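Dipeptide Epimerase (Enterococcus faecalis V583, PDB 3JVA) is a magnesium-binding member of the mandelate racemase/muconate lactonizing enzyme family and is built on the enolase-superfamily fold. Local coordinates at residues A101-I104 against A105-L109; V173-I176 against R177-V180. All coordinates share one frame; numbering follows the deposited sequence.

Overall arrangement
Contact 1 (101-109) comes first in the chain and contact 2 (173-180) follows it. Their centres lie 41 Å apart, on opposite sides of the chain's centre, and their nearest atoms are about 30 Å from each other. Each is a local contact within a single helix. Contact 1 belongs to helix 96-114, where it packs on strand 29-38 and bonds to strand 43-48 of the antiparallel sheet. Contact 2 ends helix 166-180, which joins barrel strands 157-161 and 185-189. Strand 185-189 ends at Asp-189, a magnesium ligand. One helix thus belongs to the N-terminal capping domain and the other to the barrel, the two-domain plan general in the enolase superfamily.

Contact 1: residues A101-I104 against A105-L109; sequences AIDI and ACYDL
Asp-103 and Tyr-107 meet one turn apart on helix 96-114, through backbone and side chain alike. Tyr-107 N donates to Asp-103 O at 2.9 Å. The same carbonyl oxygen also lies at the edge of the Tyr-107 ring, near its plane, 3.2 Å from CD1. The carboxylate approaches the same ring carbon: Asp-103 OD2 is 3.3 Å from Tyr-107 CD1. Carboxylate and ring planes are turned 71° apart. The Tyr-107 ring reaches this place because CG is anti to the carbonyl carbon (chi1 -82°). The ring is not what satisfies Asp-103. Its OD2 accepts a hydrogen bond from Ile-271 N, at the start of helix 271-284 in the barrel.

This is an alpha-helical i to i+4 ladder, set in the N-terminal capping domain of the enolase-superfamily fold. Cys-106 N donates to Ile-102 O at 3.0 Å. Asp-108 N donates to Ile-104 O at 2.9 Å. The first rung, from Ala-105 N to Ala-101 O, is weak at 3.3 Å. Leu-109 N continues the series to Ala-105 O.

Asp-108 turns its carboxylate away from residues 101-104. Both oxygens have backbone partners: OD1 accepts from Leu-350 N and OD2 from Tyr-45 N. OD1 also takes a weak bond from Gln-112 NE2. The side chain thus ties the helix to strand 43-48 and to the C-terminal part of the chain.

One apolar contact joins side chains a turn apart: Ile-102 CG2 lies 4.1 Å from Cys-106 SG. Both side chains touch Ile-84 of helix 81-91. Ala-105 and Leu-109 touch Ile-36 of strand 29-38.

Contact 2: residues V173-I176 against R177-V180; sequences VKAI and REAV
Glu-178 bends back over Lys-174 and Ala-175 on the exposed face of helix 166-180. A water donates to both Glu-178 OE2 and Ala-175 O, at 2.8 Å each, and bridges side chain to backbone. The torsions fit this: CG sits between the backbone N and the carbonyl carbon (chi1 51°), and the chain beyond is extended.

Van der Waals contact joins Glu-178 to the lysine. Glu-178 OE1 lies 3.5 Å from Lys-174 CG, where the two side chains cross at an angle. Lys-174 NZ stays 6.4 Å from Glu-178 OE1, so the opposite charges do not meet.

Backbone bonds run along the last turns. Arg-177 N donates to Val-173 O at 2.9 Å, and Ala-179 N to Ala-175 O at 3.0 Å. Ile-176 O takes Val-180 N and, weakly, Ala-179 N.

Apolar contacts surround buried Ile-176. It packs on Leu-158 and Ile-160 of strand 157-161 and on Leu-186 of strand 185-189. The helix is the crossover of this beta-alpha-beta unit of the barrel.

Arg-177 bends at chi2 and chi3. Its NE and NH2 bond to the carbonyls of Tyr-209 and Gln-210, and its NH1 to those of Gly-181 and Ile-184. The guanidinium thus links the helix end to neighbouring parts of the chain by direct bonds, while the Glu-178 to Ala-175 link depends on a water and is probably the more labile of the two.

Contact 1: residues A101-I104 against A105-L109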
ATOM      1  N   ALA B 101      27.341  10.351 -29.002  1.00 17.70           N
ATOM      2  CA  ALA B 101      28.422  10.593 -29.953  1.00 17.33           C
ATOM      3  C   ALA B 101      29.725  10.916 -29.215  1.00 18.93           C
ATOM      4  O   ALA B 101      30.777  10.352 -29.514  1.00 20.29           O
ATOM      5  CB  ALA B 101      28.042  11.728 -30.903  1.00 16.65           C
ATOM      6  N   ILE B 102      29.647  11.809 -28.236  1.00 18.04           N
ATOM      7  CA  ILE B 102      30.826  12.179 -27.456  1.00 18.65           C
ATOM      8  C   ILE B 102      31.300  11.009 -26.599  1.00 18.29           C
ATOM      9  O   ILE B 102      32.492  10.705 -26.543  1.00 18.33           O
ATOM     10  CB  ILE B 102      30.531  13.357 -26.503  1.00 17.79           C
ATOM     11  CG1 ILE B 102      30.259  14.637 -27.304  1.00 17.02           C
ATOM     12  CG2 ILE B 102      31.691  13.546 -25.532  1.00 19.30           C
ATOM     13  CD1 ILE B 102      31.451  15.132 -28.124  1.00 18.26           C
ATOM     14  N   ASP B 103      30.363  10.356 -25.920  1.00 17.49           N
ATOM     15  CA  ASP B 103      30.720   9.243 -25.047  1.00 18.38           C
ATOM     16  C   ASP B 103      31.410   8.101 -25.800  1.00 18.41           C
ATOM     17  O   ASP B 103      32.462   7.622 -25.383  1.00 19.33           O
ATOM     18  CB  ASP B 103      29.476   8.716 -24.335  1.00 22.41           C
ATOM     19  CG  ASP B 103      29.047   7.372 -24.858  1.00 29.06           C
ATOM     20  OD1 ASP B 103      28.214   7.338 -25.789  1.00 36.12           O
ATOM     21  OD2 ASP B 103      29.566   6.352 -24.361  1.00 18.90           O
ATOM     22  N   ILE B 104      30.817   7.657 -26.903  1.00 19.48           N
ATOM     23  CA  ILE B 104      31.406   6.567 -27.681  1.00 17.11           C
ATOM     24  C   ILE B 104      32.845   6.905 -28.102  1.00 19.53           C
ATOM     25  O   ILE B 104      33.751   6.079 -27.957  1.00 19.72           O
ATOM     26  CB  ILE B 104      30.546   6.252 -28.921  1.00 18.15           C
ATOM     27  CG1 ILE B 104      29.211   5.637 -28.470  1.00 17.25           C
ATOM     28  CG2 ILE B 104      31.292   5.289 -29.854  1.00 17.26           C
ATOM     29  CD1 ILE B 104      28.157   5.549 -29.568  1.00 20.75           C
ATOM     30  N   ALA B 105      33.056   8.112 -28.613  1.00 18.35           N
ATOM     31  CA  ALA B 105      34.393   8.530 -29.025  1.00 19.67           C
ATOM     32  C   ALA B 105      35.361   8.499 -27.839  1.00 19.41           C
ATOM     33  O   ALA B 105      36.532   8.160 -28.001  1.00 19.85           O
ATOM     34  CB  ALA B 105      34.345   9.927 -29.644  1.00 18.37           C
ATOM     35  N   CYS B 106      34.879   8.845 -26.647  1.00 20.67           N
ATOM     36  CA  CYS B 106      35.738   8.816 -25.460  1.00 19.66           C
ATOM     37  C   CYS B 106      36.113   7.386 -25.099  1.00 21.35           C
ATOM     38  O   CYS B 106      37.257   7.111 -24.742  1.00 20.18           O
ATOM     39  CB  CYS B 106      35.046   9.489 -24.270  1.00 21.19           C
ATOM     40  SG  CYS B 106      34.969  11.292 -24.404  1.00 21.69           S
ATOM     41  N   TYR B 107      35.153   6.466 -25.173  1.00 19.16           N
ATOM     42  CA  TYR B 107      35.473   5.084 -24.871  1.00 19.74           C
ATOM     43  C   TYR B 107      36.425   4.529 -25.932  1.00 19.55           C
ATOM     44  O   TYR B 107      37.289   3.716 -25.619  1.00 17.76           O
ATOM     45  CB  TYR B 107      34.208   4.223 -24.784  1.00 20.41           C
ATOM     46  CG  TYR B 107      33.522   4.307 -23.440  1.00 18.50           C
ATOM     47  CD1 TYR B 107      32.470   5.196 -23.225  1.00 19.68           C
ATOM     48  CD2 TYR B 107      33.941   3.511 -22.372  1.00 20.48           C
ATOM     49  CE1 TYR B 107      31.853   5.294 -21.980  1.00 18.79           C
ATOM     50  CE2 TYR B 107      33.331   3.599 -21.121  1.00 20.60           C
ATOM     51  CZ  TYR B 107      32.288   4.493 -20.933  1.00 19.31           C
ATOM     52  OH  TYR B 107      31.676   4.578 -19.705  1.00 18.94           O
ATOM     53  N   ASP B 108      36.281   4.979 -27.178  1.00 19.56           N
ATOM     54  CA  ASP B 108      37.173   4.511 -28.244  1.00 19.34           C
ATOM     55  C   ASP B 108      38.587   4.958 -27.868  1.00 20.98           C
ATOM     56  O   ASP B 108      39.543   4.182 -27.966  1.00 20.47           O
ATOM     57  CB  ASP B 108      36.755   5.107 -29.594  1.00 20.09           C
ATOM     58  CG  ASP B 108      37.545   4.531 -30.765  1.00 20.84           C
ATOM     59  OD1 ASP B 108      38.148   3.447 -30.610  1.00 22.81           O
ATOM     60  OD2 ASP B 108      37.550   5.155 -31.845  1.00 21.67           O
ATOM     61  N   LEU B 109      38.704   6.207 -27.412  1.00 20.05           N
ATOM     62  CA  LEU B 109      39.994   6.759 -26.998  1.00 21.01           C
ATOM     63  C   LEU B 109      40.558   6.001 -25.800  1.00 21.48           C
ATOM     64  O   LEU B 109      41.767   5.789 -25.710  1.00 23.21           O
ATOM     65  CB  LEU B 109      39.863   8.255 -26.662  1.00 21.16           C
ATOM     66  CG  LEU B 109      39.854   9.217 -27.861  1.00 20.38           C
ATOM     67  CD1 LEU B 109      39.503  10.630 -27.403  1.00 22.04           C
ATOM     68  CD2 LEU B 109      41.234   9.198 -28.538  1.00 21.15           C
TER

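Contact 2: residues V173-I176 against R177-V180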
ATOM      1  N   VAL B 173       3.532 -13.394 -39.907  1.00 27.03           N
ATOM      2  CA  VAL B 173       4.151 -14.324 -38.973  1.00 27.70           C
ATOM      3  C   VAL B 173       3.915 -15.767 -39.416  1.00 28.04           C
ATOM      4  O   VAL B 173       4.816 -16.603 -39.360  1.00 28.00           O
ATOM      5  CB  VAL B 173       3.608 -14.117 -37.540  1.00 28.84           C
ATOM      6  CG1 VAL B 173       4.125 -15.207 -36.620  1.00 28.70           C
ATOM      7  CG2 VAL B 173       4.039 -12.747 -37.022  1.00 28.80           C
ATOM      8  N   LYS B 174       2.700 -16.048 -39.869  1.00 29.36           N
ATOM      9  CA  LYS B 174       2.346 -17.384 -40.336  1.00 29.25           C
ATOM     10  C   LYS B 174       3.242 -17.823 -41.494  1.00 28.53           C
ATOM     11  O   LYS B 174       3.796 -18.921 -41.478  1.00 29.27           O
ATOM     12  CB  LYS B 174       0.887 -17.405 -40.788  1.00 31.32           C
ATOM     13  CG  LYS B 174       0.456 -18.716 -41.425  1.00 34.63           C
ATOM     14  CD  LYS B 174      -0.965 -18.636 -41.966  1.00 36.69           C
ATOM     15  CE  LYS B 174      -1.973 -18.405 -40.856  1.00 39.13           C
ATOM     16  NZ  LYS B 174      -3.371 -18.366 -41.373  1.00 41.71           N
ATOM     17  N   ALA B 175       3.374 -16.959 -42.496  1.00 27.90           N
ATOM     18  CA  ALA B 175       4.195 -17.244 -43.671  1.00 27.07           C
ATOM     19  C   ALA B 175       5.658 -17.462 -43.296  1.00 27.57           C
ATOM     20  O   ALA B 175       6.304 -18.402 -43.761  1.00 26.00           O
ATOM     21  CB  ALA B 175       4.077 -16.101 -44.675  1.00 26.81           C
ATOM     22  N   ILE B 176       6.184 -16.587 -42.450  1.00 27.59           N
ATOM     23  CA  ILE B 176       7.571 -16.706 -42.033  1.00 27.44           C
ATOM     24  C   ILE B 176       7.815 -18.014 -41.292  1.00 28.13           C
ATOM     25  O   ILE B 176       8.743 -18.758 -41.623  1.00 29.72           O
ATOM     26  CB  ILE B 176       7.972 -15.511 -41.136  1.00 26.99           C
ATOM     27  CG1 ILE B 176       7.908 -14.220 -41.958  1.00 29.53           C
ATOM     28  CG2 ILE B 176       9.365 -15.724 -40.570  1.00 26.37           C
ATOM     29  CD1 ILE B 176       8.128 -12.950 -41.151  1.00 30.46           C
ATOM     30  N   ARG B 177       6.977 -18.304 -40.300  1.00 29.91           N
ATOM     31  CA  ARG B 177       7.130 -19.526 -39.520  1.00 30.94           C
ATOM     32  C   ARG B 177       7.098 -20.781 -40.386  1.00 31.19           C
ATOM     33  O   ARG B 177       7.956 -21.652 -40.254  1.00 31.60           O
ATOM     34  CB  ARG B 177       6.045 -19.622 -38.440  1.00 29.17           C
ATOM     35  CG  ARG B 177       6.134 -20.890 -37.593  1.00 28.70           C
ATOM     36  CD  ARG B 177       7.493 -21.009 -36.918  1.00 27.81           C
ATOM     37  NE  ARG B 177       7.639 -20.087 -35.796  1.00 28.29           N
ATOM     38  CZ  ARG B 177       8.807 -19.721 -35.278  1.00 28.12           C
ATOM     39  NH1 ARG B 177       9.936 -20.192 -35.789  1.00 27.86           N
ATOM     40  NH2 ARG B 177       8.847 -18.904 -34.232  1.00 27.36           N
ATOM     41  N   GLU B 178       6.113 -20.875 -41.270  1.00 32.03           N
ATOM     42  CA  GLU B 178       6.001 -22.050 -42.128  1.00 33.07           C
ATOM     43  C   GLU B 178       7.181 -22.162 -43.082  1.00 32.02           C
ATOM     44  O   GLU B 178       7.576 -23.262 -43.463  1.00 30.78           O
ATOM     45  CB  GLU B 178       4.690 -22.012 -42.919  1.00 36.71           C
ATOM     46  CG  GLU B 178       4.441 -20.713 -43.662  1.00 42.72           C
ATOM     47  CD  GLU B 178       3.055 -20.654 -44.280  1.00 46.46           C
ATOM     48  OE1 GLU B 178       2.073 -20.942 -43.557  1.00 48.99           O
ATOM     49  OE2 GLU B 178       2.945 -20.315 -45.481  1.00 46.92           O
ATOM     50  N   ALA B 179       7.755 -21.023 -43.454  1.00 30.64           N
ATOM     51  CA  ALA B 179       8.882 -21.024 -44.372  1.00 28.90           C
ATOM     52  C   ALA B 179      10.187 -21.501 -43.740  1.00 29.14           C
ATOM     53  O   ALA B 179      10.928 -22.268 -44.356  1.00 29.03           O
ATOM     54  CB  ALA B 179       9.073 -19.632 -44.964  1.00 30.85           C
ATOM     55  N   VAL B 180      10.466 -21.071 -42.511  1.00 27.00           N
ATOM     56  CA  VAL B 180      11.719 -21.443 -41.861  1.00 26.60           C
ATOM     57  C   VAL B 180      11.663 -22.471 -40.729  1.00 25.82           C
ATOM     58  O   VAL B 180      12.698 -22.904 -40.237  1.00 26.19           O
ATOM     59  CB  VAL B 180      12.440 -20.182 -41.331  1.00 26.66           C
ATOM     60  CG1 VAL B 180      12.565 -19.150 -42.452  1.00 27.22           C
ATOM     61  CG2 VAL B 180      11.674 -19.603 -40.147  1.00 27.28           C
TER
HETATM   62  O   HOH W   1       5.513 -19.470 -46.179  1.00 29.13           O